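Local coordinates for protein leucine aminopeptidase 1 (PDB 2HC9) that releases N-terminal amino acids, preferably leucine, from peptides as a two-zinc M17 aminopeptidase, and probably acts as a digestive enzyme, at residues A[191-196]-A[232-237]; A[261-266]-A[307-312]; A[28-33]-A[54-59]; A[174-179]-A[282-287]. The protein carries 1 engineered substitution. One frame throughout, in Å; residues are numbered along the deposited sequence.

Contact 1 (A[191-196]-A[232-237])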
loop_
_atom_site.group_PDB
_atom_site.type_symbol
_atom_site.label_atom_id
_atom_site.label_comp_id
_atom_site.label_asym_id
_atom_site.label_seq_id
_atom_site.Cartn_x
_atom_site.Cartn_y
_atom_site.Cartn_z
ATOM N N ASP A 191 -32.155 20.008 15.573
ATOM C CA ASP A 191 -33.080 21.130 15.309
ATOM C C ASP A 191 -33.954 20.891 14.083
ATOM O O ASP A 191 -35.158 21.175 14.107
ATOM C CB ASP A 191 -32.312 22.452 15.173
ATOM C CG ASP A 191 -31.743 22.933 16.494
ATOM O OD1 ASP A 191 -32.137 22.407 17.545
ATOM O OD2 ASP A 191 -30.873 23.816 16.473
ATOM N N GLU A 192 -33.353 20.352 13.020
ATOM C CA GLU A 192 -34.082 19.974 11.812
ATOM C C GLU A 192 -35.170 18.937 12.101
ATOM O O GLU A 192 -36.272 19.044 11.592
ATOM C CB GLU A 192 -33.124 19.479 10.705
ATOM C CG GLU A 192 -32.145 20.562 10.191
ATOM C CD GLU A 192 -32.673 21.404 9.041
ATOM O OE1 GLU A 192 -33.854 21.272 8.677
ATOM O OE2 GLU A 192 -31.888 22.210 8.489
ATOM N N ALA A 193 -34.858 17.929 12.914
ATOM C CA ALA A 193 -35.833 16.885 13.230
ATOM C C ALA A 193 -36.958 17.482 14.076
ATOM O O ALA A 193 -38.163 17.184 13.884
ATOM C CB ALA A 193 -35.137 15.751 14.016
ATOM N N VAL A 194 -36.570 18.327 15.019
ATOM C CA VAL A 194 -37.567 18.974 15.893
ATOM C C VAL A 194 -38.538 19.885 15.102
ATOM O O VAL A 194 -39.740 19.930 15.396
ATOM C CB VAL A 194 -36.913 19.701 17.089
ATOM C CG1 VAL A 194 -37.969 20.546 17.885
ATOM C CG2 VAL A 194 -36.262 18.677 18.017
ATOM N N LYS A 195 -38.028 20.566 14.080
ATOM C CA LYS A 195 -38.895 21.345 13.186
ATOM C C LYS A 195 -39.971 20.486 12.527
ATOM O O LYS A 195 -41.133 20.863 12.501
ATOM C CB LYS A 195 -38.062 22.039 12.104
ATOM C CG LYS A 195 -37.361 23.269 12.607
ATOM C CD LYS A 195 -36.599 23.976 11.463
ATOM C CE LYS A 195 -37.564 24.785 10.605
ATOM N NZ LYS A 195 -36.882 25.448 9.454
ATOM N N VAL A 196 -39.575 19.330 11.996
ATOM C CA VAL A 196 -40.529 18.383 11.418
ATOM C C VAL A 196 -41.474 17.843 12.517
ATOM O O VAL A 196 -42.688 17.727 12.300
ATOM C CB VAL A 196 -39.797 17.201 10.695
ATOM C CG1 VAL A 196 -40.794 16.080 10.320
ATOM C CG2 VAL A 196 -39.021 17.711 9.469
ATOM N N ALA A 232 -27.133 12.736 20.257
ATOM C CA ALA A 232 -28.553 12.849 20.607
ATOM C C ALA A 232 -29.308 11.693 20.030
ATOM O O ALA A 232 -28.920 11.115 19.007
ATOM C CB ALA A 232 -29.153 14.166 20.068
ATOM N N PHE A 233 -30.408 11.366 20.692
ATOM C CA PHE A 233 -31.405 10.468 20.155
ATOM C C PHE A 233 -32.737 11.236 20.131
ATOM O O PHE A 233 -33.165 11.791 21.155
ATOM C CB PHE A 233 -31.521 9.274 21.095
ATOM C CG PHE A 233 -32.508 8.217 20.645
ATOM C CD1 PHE A 233 -32.309 7.505 19.459
ATOM C CD2 PHE A 233 -33.593 7.899 21.441
ATOM C CE1 PHE A 233 -33.167 6.479 19.066
ATOM C CE2 PHE A 233 -34.471 6.881 21.065
ATOM C CZ PHE A 233 -34.278 6.174 19.873
ATOM N N VAL A 234 -33.343 11.308 18.955
ATOM C CA VAL A 234 -34.590 12.066 18.785
ATOM C C VAL A 234 -35.682 11.113 18.355
ATOM O O VAL A 234 -35.506 10.352 17.392
ATOM C CB VAL A 234 -34.422 13.156 17.704
ATOM C CG1 VAL A 234 -35.778 13.867 17.403
ATOM C CG2 VAL A 234 -33.341 14.167 18.146
ATOM N N VAL A 235 -36.825 11.171 19.038
ATOM C CA VAL A 235 -37.983 10.355 18.644
ATOM C C VAL A 235 -39.117 11.318 18.277
ATOM O O VAL A 235 -39.460 12.175 19.092
ATOM C CB VAL A 235 -38.455 9.443 19.804
ATOM C CG1 VAL A 235 -39.616 8.535 19.343
ATOM C CG2 VAL A 235 -37.282 8.591 20.318
ATOM N N LEU A 236 -39.686 11.158 17.087
ATOM C CA LEU A 236 -40.963 11.811 16.756
ATOM C C LEU A 236 -42.004 10.716 16.733
ATOM O O LEU A 236 -41.865 9.754 15.978
ATOM C CB LEU A 236 -40.895 12.457 15.369
ATOM C CG LEU A 236 -39.638 13.308 15.117
ATOM C CD1 LEU A 236 -39.722 13.911 13.714
ATOM C CD2 LEU A 236 -39.484 14.402 16.209
ATOM N N SER A 237 -43.052 10.865 17.545
ATOM C CA SER A 237 -44.106 9.839 17.599
ATOM C C SER A 237 -45.456 10.372 17.137
ATOM O O SER A 237 -45.887 11.459 17.574
ATOM C CB SER A 237 -44.225 9.269 19.014
ATOM O OG SER A 237 -43.022 8.578 19.368
#
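With chi1 at 174°, Val234 holds CG1 anti to its own backbone N and carries that methyl to Ala193, where CG1 lies 3.9 Å from CB of Ala193. Leu236, two residues further along the same face of the strand, has chi1 at -48°, which sets CG anti to its carbonyl carbon and turns the isobutyl group toward the helix. Its CD1 is 3.6 Å from the carbonyl O of Ala193, and its CD2 is 3.9 Å from that same Ala193 O, so both methyls of the fork sit against one backbone oxygen. The first of them also reaches the next turn of the helix: CG1 of Val196 is 4.2 Å from CD1 of Leu236, the two side chains crossing at about a right angle. The interface is purely van der Waals and buries 176 Å² in all. The nearest CA atoms across the segments are those of Ala193 and Val234, 7.5 Å apart. Val234 also packs on Val206, and Leu236 on Tyr286 of helix 277-290. The axes of the two segments run 9.1 Å apart at only 10°, a helix laid almost parallel to a strand, as in the layered alpha/beta catalytic domain of M17 aminopeptidases.

Contact 2 (A[261-266]-A[307-312])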
loop_
_atom_site.group_PDB
_atom_site.type_symbol
_atom_site.label_atom_id
_atom_site.label_comp_id
_atom_site.label_asym_id
_atom_site.label_seq_id
_atom_site.Cartn_x
_atom_site.Cartn_y
_atom_site.Cartn_z
ATOM N N LEU A 261 -10.805 6.776 15.956
ATOM C CA LEU A 261 -9.360 6.553 16.068
ATOM C C LEU A 261 -8.800 5.575 15.029
ATOM O O LEU A 261 -7.639 5.707 14.629
ATOM C CB LEU A 261 -8.954 6.155 17.491
ATOM C CG LEU A 261 -8.783 7.314 18.481
ATOM C CD1 LEU A 261 -8.785 6.758 19.904
ATOM C CD2 LEU A 261 -7.471 8.121 18.235
ATOM N N GLN A 262 -9.617 4.626 14.564
ATOM C CA GLN A 262 -9.275 3.874 13.352
ATOM C C GLN A 262 -9.704 4.717 12.151
ATOM O O GLN A 262 -10.728 4.474 11.501
ATOM C CB GLN A 262 -9.899 2.475 13.342
ATOM C CG GLN A 262 -9.181 1.544 14.340
ATOM C CD GLN A 262 -10.038 0.375 14.724
ATOM O OE1 GLN A 262 -11.050 0.545 15.408
ATOM N NE2 GLN A 262 -9.641 -0.823 14.299
ATOM N N ILE A 263 -8.897 5.742 11.897
ATOM C CA ILE A 263 -9.293 6.877 11.058
ATOM C C ILE A 263 -9.377 6.503 9.589
ATOM O O ILE A 263 -8.603 5.664 9.104
ATOM C CB ILE A 263 -8.265 8.021 11.280
ATOM C CG1 ILE A 263 -8.804 9.381 10.826
ATOM C CG2 ILE A 263 -6.889 7.685 10.669
ATOM C CD1 ILE A 263 -7.944 10.559 11.420
ATOM N N LYS A 264 -10.314 7.131 8.870
ATOM C CA LYS A 264 -10.404 6.977 7.426
ATOM C C LYS A 264 -9.182 7.567 6.726
ATOM O O LYS A 264 -8.431 8.363 7.307
ATOM C CB LYS A 264 -11.692 7.629 6.915
ATOM C CG LYS A 264 -12.936 6.877 7.435
ATOM C CD LYS A 264 -14.201 7.543 6.837
ATOM C CE LYS A 264 -15.477 6.834 7.330
ATOM N NZ LYS A 264 -15.608 5.457 6.672
ATOM N N THR A 265 -8.972 7.133 5.493
ATOM C CA THR A 265 -7.798 7.554 4.732
ATOM C C THR A 265 -8.024 8.942 4.156
ATOM O O THR A 265 -9.144 9.498 4.196
ATOM C CB THR A 265 -7.490 6.597 3.559
ATOM O OG1 THR A 265 -8.584 6.621 2.630
ATOM C CG2 THR A 265 -7.250 5.177 4.028
ATOM N N LYS A 266 -6.953 9.481 3.575
ATOM C CA LYS A 266 -7.017 10.799 2.915
ATOM C C LYS A 266 -8.096 10.839 1.840
ATOM O O LYS A 266 -8.808 11.848 1.698
ATOM C CB LYS A 266 -5.665 11.123 2.280
ATOM C CG LYS A 266 -5.648 12.500 1.600
ATOM C CD LYS A 266 -4.211 12.938 1.324
ATOM C CE LYS A 266 -3.998 14.401 1.666
ATOM N NZ LYS A 266 -2.665 14.909 1.158
ATOM N N ASN A 307 -18.710 11.192 14.698
ATOM C CA ASN A 307 -17.672 10.207 15.034
ATOM C C ASN A 307 -16.299 10.846 14.762
ATOM O O ASN A 307 -15.873 10.961 13.602
ATOM C CB ASN A 307 -17.887 8.933 14.179
ATOM C CG ASN A 307 -17.085 7.739 14.698
ATOM O OD1 ASN A 307 -16.801 7.645 15.887
ATOM N ND2 ASN A 307 -16.699 6.836 13.794
ATOM N N ASN A 308 -15.647 11.327 15.820
ATOM C CA ASN A 308 -14.436 12.131 15.664
ATOM C C ASN A 308 -13.335 11.633 16.600
ATOM O O ASN A 308 -13.461 10.579 17.222
ATOM C CB ASN A 308 -14.730 13.649 15.845
ATOM C CG ASN A 308 -13.859 14.538 14.922
ATOM O OD1 ASN A 308 -12.627 14.440 14.928
ATOM N ND2 ASN A 308 -14.500 15.427 14.152
ATOM N N VAL A 309 -12.239 12.382 16.672
ATOM C CA VAL A 309 -10.986 11.868 17.203
ATOM C C VAL A 309 -10.534 12.734 18.392
ATOM O O VAL A 309 -10.292 13.941 18.239
ATOM C CB VAL A 309 -9.892 11.892 16.091
ATOM C CG1 VAL A 309 -8.541 11.501 16.661
ATOM C CG2 VAL A 309 -10.305 10.947 14.944
ATOM N N SER A 310 -10.434 12.119 19.567
ATOM C CA SER A 310 -9.823 12.781 20.729
ATOM C C SER A 310 -9.419 11.720 21.740
ATOM O O SER A 310 -9.764 10.543 21.563
ATOM C CB SER A 310 -10.805 13.777 21.370
ATOM O OG SER A 310 -11.721 13.105 22.231
ATOM N N PRO A 311 -8.714 12.126 22.810
ATOM C CA PRO A 311 -8.342 11.146 23.837
ATOM C C PRO A 311 -9.518 10.467 24.553
ATOM O O PRO A 311 -9.315 9.434 25.178
ATOM C CB PRO A 311 -7.539 11.982 24.846
ATOM C CG PRO A 311 -7.000 13.147 24.008
ATOM C CD PRO A 311 -8.159 13.470 23.106
ATOM N N ILE A 312 -10.722 11.034 24.463
ATOM C CA ILE A 312 -11.881 10.374 25.041
ATOM C C ILE A 312 -12.678 9.529 24.058
ATOM O O ILE A 312 -13.653 8.889 24.456
ATOM C CB ILE A 312 -12.787 11.343 25.839
ATOM C CG1 ILE A 312 -13.461 12.372 24.912
ATOM C CG2 ILE A 312 -11.996 11.952 27.018
ATOM C CD1 ILE A 312 -14.728 12.995 25.526
#
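Two irregular loops meet here beside the two-zinc site of the M17 catalytic domain: 261-266, which follows strand 256-257 and includes the predicted active-site residue Lys264, and 307-312, which leaves the end of strand 297-307. Their meeting is mainly apolar and centres on Val309, whose two methyls serve different partners. CG1, anti to the backbone N at chi1 174°, lies 3.9 Å from CD2 of Leu261, while CG2 faces the end of Ile263, with CD1 of Ile263 4.3 Å away. The other branch of Leu261, CD1, stands 4.2 Å from the carbonyl O of Ser310. Leu261 is modelled in two conformers, and its distances here belong to one of them. Between the two apolar residues, Gln262 is the centre of an inverse gamma turn. The side chain of Ile263 is about 8 Å from those of Asp257 and Asp334, both zinc ligands, and Lys264 NZ makes a salt bridge with Asp334. The contact also lies at a subunit interface: Leu261 packs on Asn308 of a second subunit, and Val309 on Leu261 of a third. Within 307-312, Ser310 OG accepts from Ile312 N at 3.2 Å in an ST turn. Just before Val309, Asn308 folds its amide back on the chain: Val309 N donates to Asn308 OD1 over 2.7 Å, in the carbonyl plane and on a lone pair, with an N-H...O angle of 146°.

Contact 3 (A[28-33]-A[54-59]); sequences VLKNVT and SMISRI
Leu29 and Lys30 meet Ile56 where two short helices, 26-31 and 49-58, lie side by side in the N-terminal domain of the M17 aminopeptidase, a domain of the macro clan built round a mixed beta-sheet. The apolar part of the contact comes from the branching of Ile56. Its CG2 is anti to the backbone N, its CG1 anti to the carbonyl carbon, and with chi2 at -64° CD1 reaches the side chain of Leu29, while CG2 lies against the backbone of Leu29 and Lys30. CD1, at the end of the longer arm, comes within 4.3 Å of CB of Leu29. The two segments bury 131 Å² in all, and the CA atoms of Lys30 and Ile56 are 6.5 Å apart.

Beneath this pair, the sheet supplies further apolar cover: Leu29 packs on Leu74 and Thr76 of strand 72-77 and on Phe114 of strand 108-114.

A methyl also meets a backbone oxygen, Ile56 CG2 standing 4.3 Å from the carbonyl O of Leu29. Hydrogen bonds and salt bridges involve neighbouring residues rather than the contact pair. Ile59, the first residue to leave helical geometry, gives its carbonyl O to Lys26 NZ. Arg58 forms salt bridges with Asp105 and Glu70 of a neighbouring subunit, linking this helix to the assembly.

At the exposed edge, Lys30 contributes aliphatic carbon to the contact, its chain bent at chi3 and chi4 so that NZ is carried off from 54-59. Its CG and its CA each lie 4.0 Å from CG2 of Ile56.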
loop_
_atom_site.group_PDB
_atom_site.type_symbol
_atom_site.label_atom_id
_atom_site.label_comp_id
_atom_site.label_asym_id
_atom_site.label_seq_id
_atom_site.Cartn_x
_atom_site.Cartn_y
_atom_site.Cartn_z
ATOM N N VAL A 28 -45.302 6.195 -25.141
ATOM C CA VAL A 28 -46.312 7.176 -24.727
ATOM C C VAL A 28 -46.208 8.415 -25.623
ATOM O O VAL A 28 -47.212 8.888 -26.197
ATOM C CB VAL A 28 -46.154 7.563 -23.238
ATOM C CG1 VAL A 28 -47.099 8.707 -22.880
ATOM C CG2 VAL A 28 -46.393 6.325 -22.329
ATOM N N LEU A 29 -44.981 8.915 -25.763
ATOM C CA LEU A 29 -44.690 10.046 -26.658
ATOM C C LEU A 29 -45.169 9.812 -28.089
ATOM O O LEU A 29 -45.653 10.744 -28.737
ATOM C CB LEU A 29 -43.194 10.393 -26.661
ATOM C CG LEU A 29 -42.605 10.916 -25.340
ATOM C CD1 LEU A 29 -41.087 11.114 -25.460
ATOM C CD2 LEU A 29 -43.273 12.205 -24.903
ATOM N N LYS A 30 -45.036 8.572 -28.575
ATOM C CA LYS A 30 -45.510 8.214 -29.918
ATOM C C LYS A 30 -47.014 8.484 -30.069
ATOM O O LYS A 30 -47.490 8.785 -31.160
ATOM C CB LYS A 30 -45.241 6.736 -30.201
ATOM C CG LYS A 30 -43.895 6.439 -30.804
ATOM C CD LYS A 30 -43.761 4.941 -31.148
ATOM C CE LYS A 30 -44.983 4.423 -31.927
ATOM N NZ LYS A 30 -44.636 3.383 -32.955
ATOM N N ASN A 31 -47.755 8.362 -28.979
ATOM C CA ASN A 31 -49.204 8.532 -29.028
ATOM C C ASN A 31 -49.702 9.917 -28.644
ATOM O O ASN A 31 -50.900 10.194 -28.713
ATOM C CB ASN A 31 -49.899 7.447 -28.213
ATOM C CG ASN A 31 -49.850 6.096 -28.906
ATOM O OD1 ASN A 31 -49.790 5.062 -28.260
ATOM N ND2 ASN A 31 -49.854 6.109 -30.228
ATOM N N VAL A 32 -48.789 10.799 -28.255
ATOM C CA VAL A 32 -49.182 12.164 -27.915
ATOM C C VAL A 32 -49.576 12.933 -29.190
ATOM O O VAL A 32 -48.835 12.934 -30.175
ATOM C CB VAL A 32 -48.052 12.899 -27.154
ATOM C CG1 VAL A 32 -48.394 14.391 -27.001
ATOM C CG2 VAL A 32 -47.850 12.252 -25.782
ATOM N N THR A 33 -50.745 13.567 -29.159
ATOM C CA THR A 33 -51.183 14.460 -30.239
ATOM C C THR A 33 -50.732 15.898 -29.987
ATOM O O THR A 33 -50.965 16.443 -28.904
ATOM C CB THR A 33 -52.729 14.412 -30.413
ATOM O OG1 THR A 33 -53.137 13.052 -30.576
ATOM C CG2 THR A 33 -53.169 15.188 -31.653
ATOM N N SER A 54 -42.339 13.925 -36.979
ATOM C CA SER A 54 -41.074 13.648 -37.647
ATOM C C SER A 54 -39.963 13.400 -36.612
ATOM O O SER A 54 -39.253 12.391 -36.673
ATOM C CB SER A 54 -40.716 14.814 -38.563
ATOM O OG SER A 54 -39.485 14.588 -39.223
ATOM N N MET A 55 -39.841 14.309 -35.642
ATOM C CA MET A 55 -38.843 14.159 -34.571
ATOM C C MET A 55 -39.002 12.869 -33.750
ATOM O O MET A 55 -38.040 12.116 -33.576
ATOM C CB MET A 55 -38.854 15.385 -33.659
ATOM C CG MET A 55 -37.850 15.279 -32.510
ATOM S SD MET A 55 -37.848 16.754 -31.494
ATOM C CE MET A 55 -39.529 16.674 -30.858
ATOM N N ILE A 56 -40.220 12.604 -33.265
ATOM C CA ILE A 56 -40.493 11.388 -32.508
ATOM C C ILE A 56 -40.128 10.120 -33.299
ATOM O O ILE A 56 -39.554 9.192 -32.729
ATOM C CB ILE A 56 -41.965 11.351 -31.968
ATOM C CG1 ILE A 56 -42.237 12.589 -31.087
ATOM C CG2 ILE A 56 -42.234 10.065 -31.179
ATOM C CD1 ILE A 56 -41.392 12.673 -29.788
ATOM N N SER A 57 -40.426 10.104 -34.602
ATOM C CA SER A 57 -39.941 9.033 -35.502
ATOM C C SER A 57 -38.419 8.842 -35.481
ATOM O O SER A 57 -37.951 7.716 -35.400
ATOM C CB SER A 57 -40.388 9.255 -36.951
ATOM O OG SER A 57 -41.780 9.519 -37.041
ATOM N N ARG A 58 -37.658 9.936 -35.549
ATOM C CA ARG A 58 -36.191 9.852 -35.667
ATOM C C ARG A 58 -35.491 9.484 -34.366
ATOM O O ARG A 58 -34.483 8.787 -34.394
ATOM C CB ARG A 58 -35.601 11.164 -36.157
ATOM C CG ARG A 58 -36.060 11.595 -37.520
ATOM C CD ARG A 58 -35.096 11.150 -38.582
ATOM N NE ARG A 58 -33.681 11.381 -38.275
ATOM C CZ ARG A 58 -32.699 10.762 -38.927
ATOM N NH1 ARG A 58 -33.007 9.888 -39.881
ATOM N NH2 ARG A 58 -31.429 10.996 -38.635
ATOM N N ILE A 59 -35.973 9.985 -33.230
ATOM C CA ILE A 59 -35.187 9.854 -32.003
ATOM C C ILE A 59 -35.163 8.396 -31.557
ATOM O O ILE A 59 -36.111 7.648 -31.838
ATOM C CB ILE A 59 -35.655 10.794 -30.858
ATOM C CG1 ILE A 59 -37.077 10.460 -30.422
ATOM C CG2 ILE A 59 -35.475 12.275 -31.248
ATOM C CD1 ILE A 59 -37.723 11.568 -29.670
#

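Contact 4 (A[174-179]-A[282-287])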
loop_
_atom_site.group_PDB
_atom_site.type_symbol
_atom_site.label_atom_id
_atom_site.label_comp_id
_atom_site.label_asym_id
_atom_site.label_seq_id
_atom_site.Cartn_x
_atom_site.Cartn_y
_atom_site.Cartn_z
ATOM N N ALA A 174 -32.055 15.338 0.493
ATOM C CA ALA A 174 -30.834 15.679 -0.243
ATOM C C ALA A 174 -30.137 16.933 0.307
ATOM O O ALA A 174 -28.908 16.964 0.410
ATOM C CB ALA A 174 -31.140 15.850 -1.735
ATOM N N ARG A 175 -30.912 17.965 0.652
ATOM C CA ARG A 175 -30.326 19.174 1.257
ATOM C C ARG A 175 -29.548 18.857 2.538
ATOM O O ARG A 175 -28.417 19.358 2.752
ATOM C CB ARG A 175 -31.437 20.202 1.587
ATOM C CG ARG A 175 -30.902 21.434 2.370
ATOM C CD ARG A 175 -32.016 22.431 2.721
ATOM N NE ARG A 175 -33.017 21.900 3.651
ATOM C CZ ARG A 175 -32.857 21.773 4.978
ATOM N NH1 ARG A 175 -31.721 22.115 5.584
ATOM N NH2 ARG A 175 -33.852 21.313 5.713
ATOM N N LEU A 176 -30.167 18.051 3.406
ATOM C CA LEU A 176 -29.548 17.677 4.676
ATOM C C LEU A 176 -28.239 16.924 4.389
ATOM O O LEU A 176 -27.222 17.173 5.015
ATOM C CB LEU A 176 -30.516 16.819 5.526
ATOM C CG LEU A 176 -31.778 17.594 6.011
ATOM C CD1 LEU A 176 -32.768 16.589 6.646
ATOM C CD2 LEU A 176 -31.373 18.648 7.038
ATOM N N ILE A 177 -28.282 16.018 3.418
ATOM C CA ILE A 177 -27.098 15.245 3.029
ATOM C C ILE A 177 -25.995 16.135 2.462
ATOM O O ILE A 177 -24.824 15.961 2.822
ATOM C CB ILE A 177 -27.490 14.125 2.035
ATOM C CG1 ILE A 177 -28.260 13.034 2.812
ATOM C CG2 ILE A 177 -26.238 13.542 1.269
ATOM C CD1 ILE A 177 -28.986 12.038 1.886
ATOM N N ASP A 178 -26.356 17.094 1.596
ATOM C CA ASP A 178 -25.335 17.908 0.881
ATOM C C ASP A 178 -24.678 18.952 1.782
ATOM O O ASP A 178 -23.609 19.443 1.457
ATOM C CB ASP A 178 -25.970 18.671 -0.293
ATOM C CG ASP A 178 -26.465 17.756 -1.407
ATOM O OD1 ASP A 178 -26.039 16.580 -1.459
ATOM O OD2 ASP A 178 -27.261 18.235 -2.247
ATOM N N THR A 179 -25.343 19.312 2.880
ATOM C CA THR A 179 -24.854 20.380 3.771
ATOM C C THR A 179 -23.591 19.858 4.486
ATOM O O THR A 179 -23.598 18.772 5.040
ATOM C CB THR A 179 -25.942 20.769 4.837
ATOM O OG1 THR A 179 -27.164 21.156 4.171
ATOM C CG2 THR A 179 -25.481 21.894 5.736
ATOM N N MET A 282 -35.297 8.835 6.691
ATOM C CA MET A 282 -36.371 8.386 7.607
ATOM C C MET A 282 -37.208 9.577 8.101
ATOM O O MET A 282 -38.447 9.514 8.127
ATOM C CB MET A 282 -35.807 7.607 8.814
ATOM C CG MET A 282 -35.231 6.202 8.446
ATOM S SD MET A 282 -36.335 5.267 7.354
ATOM C CE MET A 282 -36.292 3.615 8.073
ATOM N N LEU A 283 -36.527 10.653 8.485
ATOM C CA LEU A 283 -37.201 11.893 8.912
ATOM C C LEU A 283 -38.152 12.414 7.839
ATOM O O LEU A 283 -39.311 12.785 8.128
ATOM C CB LEU A 283 -36.143 12.971 9.206
ATOM C CG LEU A 283 -36.693 14.360 9.563
ATOM C CD1 LEU A 283 -37.537 14.235 10.837
ATOM C CD2 LEU A 283 -35.588 15.414 9.674
ATOM N N GLU A 284 -37.672 12.468 6.595
ATOM C CA GLU A 284 -38.483 13.028 5.516
ATOM C C GLU A 284 -39.551 12.088 4.999
ATOM O O GLU A 284 -40.603 12.541 4.539
ATOM C CB GLU A 284 -37.603 13.573 4.379
ATOM C CG GLU A 284 -36.607 14.658 4.867
ATOM C CD GLU A 284 -37.297 15.935 5.370
ATOM O OE1 GLU A 284 -38.424 16.224 4.913
ATOM O OE2 GLU A 284 -36.679 16.660 6.189
ATOM N N ALA A 285 -39.312 10.779 5.108
ATOM C CA ALA A 285 -40.398 9.792 4.917
ATOM C C ALA A 285 -41.514 9.961 5.940
ATOM O O ALA A 285 -42.684 9.931 5.582
ATOM C CB ALA A 285 -39.869 8.339 4.975
ATOM N N TYR A 286 -41.141 10.087 7.211
ATOM C CA TYR A 286 -42.098 10.281 8.293
ATOM C C TYR A 286 -42.929 11.528 7.991
ATOM O O TYR A 286 -44.152 11.503 8.099
ATOM C CB TYR A 286 -41.332 10.445 9.608
ATOM C CG TYR A 286 -42.171 10.748 10.838
ATOM C CD1 TYR A 286 -42.680 9.710 11.620
ATOM C CD2 TYR A 286 -42.438 12.078 11.228
ATOM C CE1 TYR A 286 -43.422 9.957 12.747
ATOM C CE2 TYR A 286 -43.187 12.346 12.385
ATOM C CZ TYR A 286 -43.664 11.276 13.138
ATOM O OH TYR A 286 -44.406 11.496 14.273
ATOM N N SER A 287 -42.251 12.610 7.624
ATOM C CA SER A 287 -42.930 13.859 7.286
ATOM C C SER A 287 -43.974 13.672 6.168
ATOM O O SER A 287 -45.136 14.070 6.317
ATOM C CB SER A 287 -41.913 14.922 6.895
ATOM O OG SER A 287 -42.551 16.126 6.473
#
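Leu176 meets Leu283 and Glu284 through the end of its side chain, which can be followed outward from a CB directed at helix 277-290. From CB, chi1 of -66° sets CG anti to the carbonyl carbon. At CG the chain passes the guanidinium of the preceding residue: this carbon lies 4.1 Å above the plane of Arg175, offset toward the rim of the group. Beyond it the fork opens, and CD1 makes both cross-helix contacts. It stands 4.3 Å from CD2 of Leu283, methyl against methyl, and 3.9 Å from OE2 of Glu284, a van der Waals contact of a methyl with a carboxylate oxygen. The contact thus lies between the C-terminal end of helix 157-178 and the middle of helix 277-290, two helices of the catalytic domain, and Leu283 carries it inward to Leu302 on strand 297-307 of the central sheet. Glu284 approaches beside Leu283, its chain bent at chi2 (-65°), and its side chain crosses that of Leu176 at a slant. Its OE2 is 5.5 Å from NH2 of Arg175, too far for a salt bridge, though the opposite charges would probably favour each other. The guanidinium has closer partners in Glu172 and Glu192. Where helix 157-178 gives way to loop, Thr179 OG1 donates to the carbonyl O of Arg175 at 2.6 Å, from 35° out of the carbonyl plane.

How the contacts relate
Contacts 1 and 4 are neighbours in the catalytic domain, their centres about 12 Å apart, and they touch: Glu192 OE2 is 2.9 Å from Arg175 NH1 in a salt bridge, and Leu236 CD1 is 3.6 Å from Leu283 CD1. Both are buried, contact 1 made of methyl groups and one backbone carbonyl between helix and strand, contact 4 mixing methyls with charged neighbours. Contact 2 shares strand 297-307 with their surroundings but joins loops near the zinc ions, at a subunit interface, about 27 Å from contact 1 between centres. Contact 3 stands apart in the N-terminal domain, about 56 Å from contact 2 between centres; it alone includes an exposed touching residue.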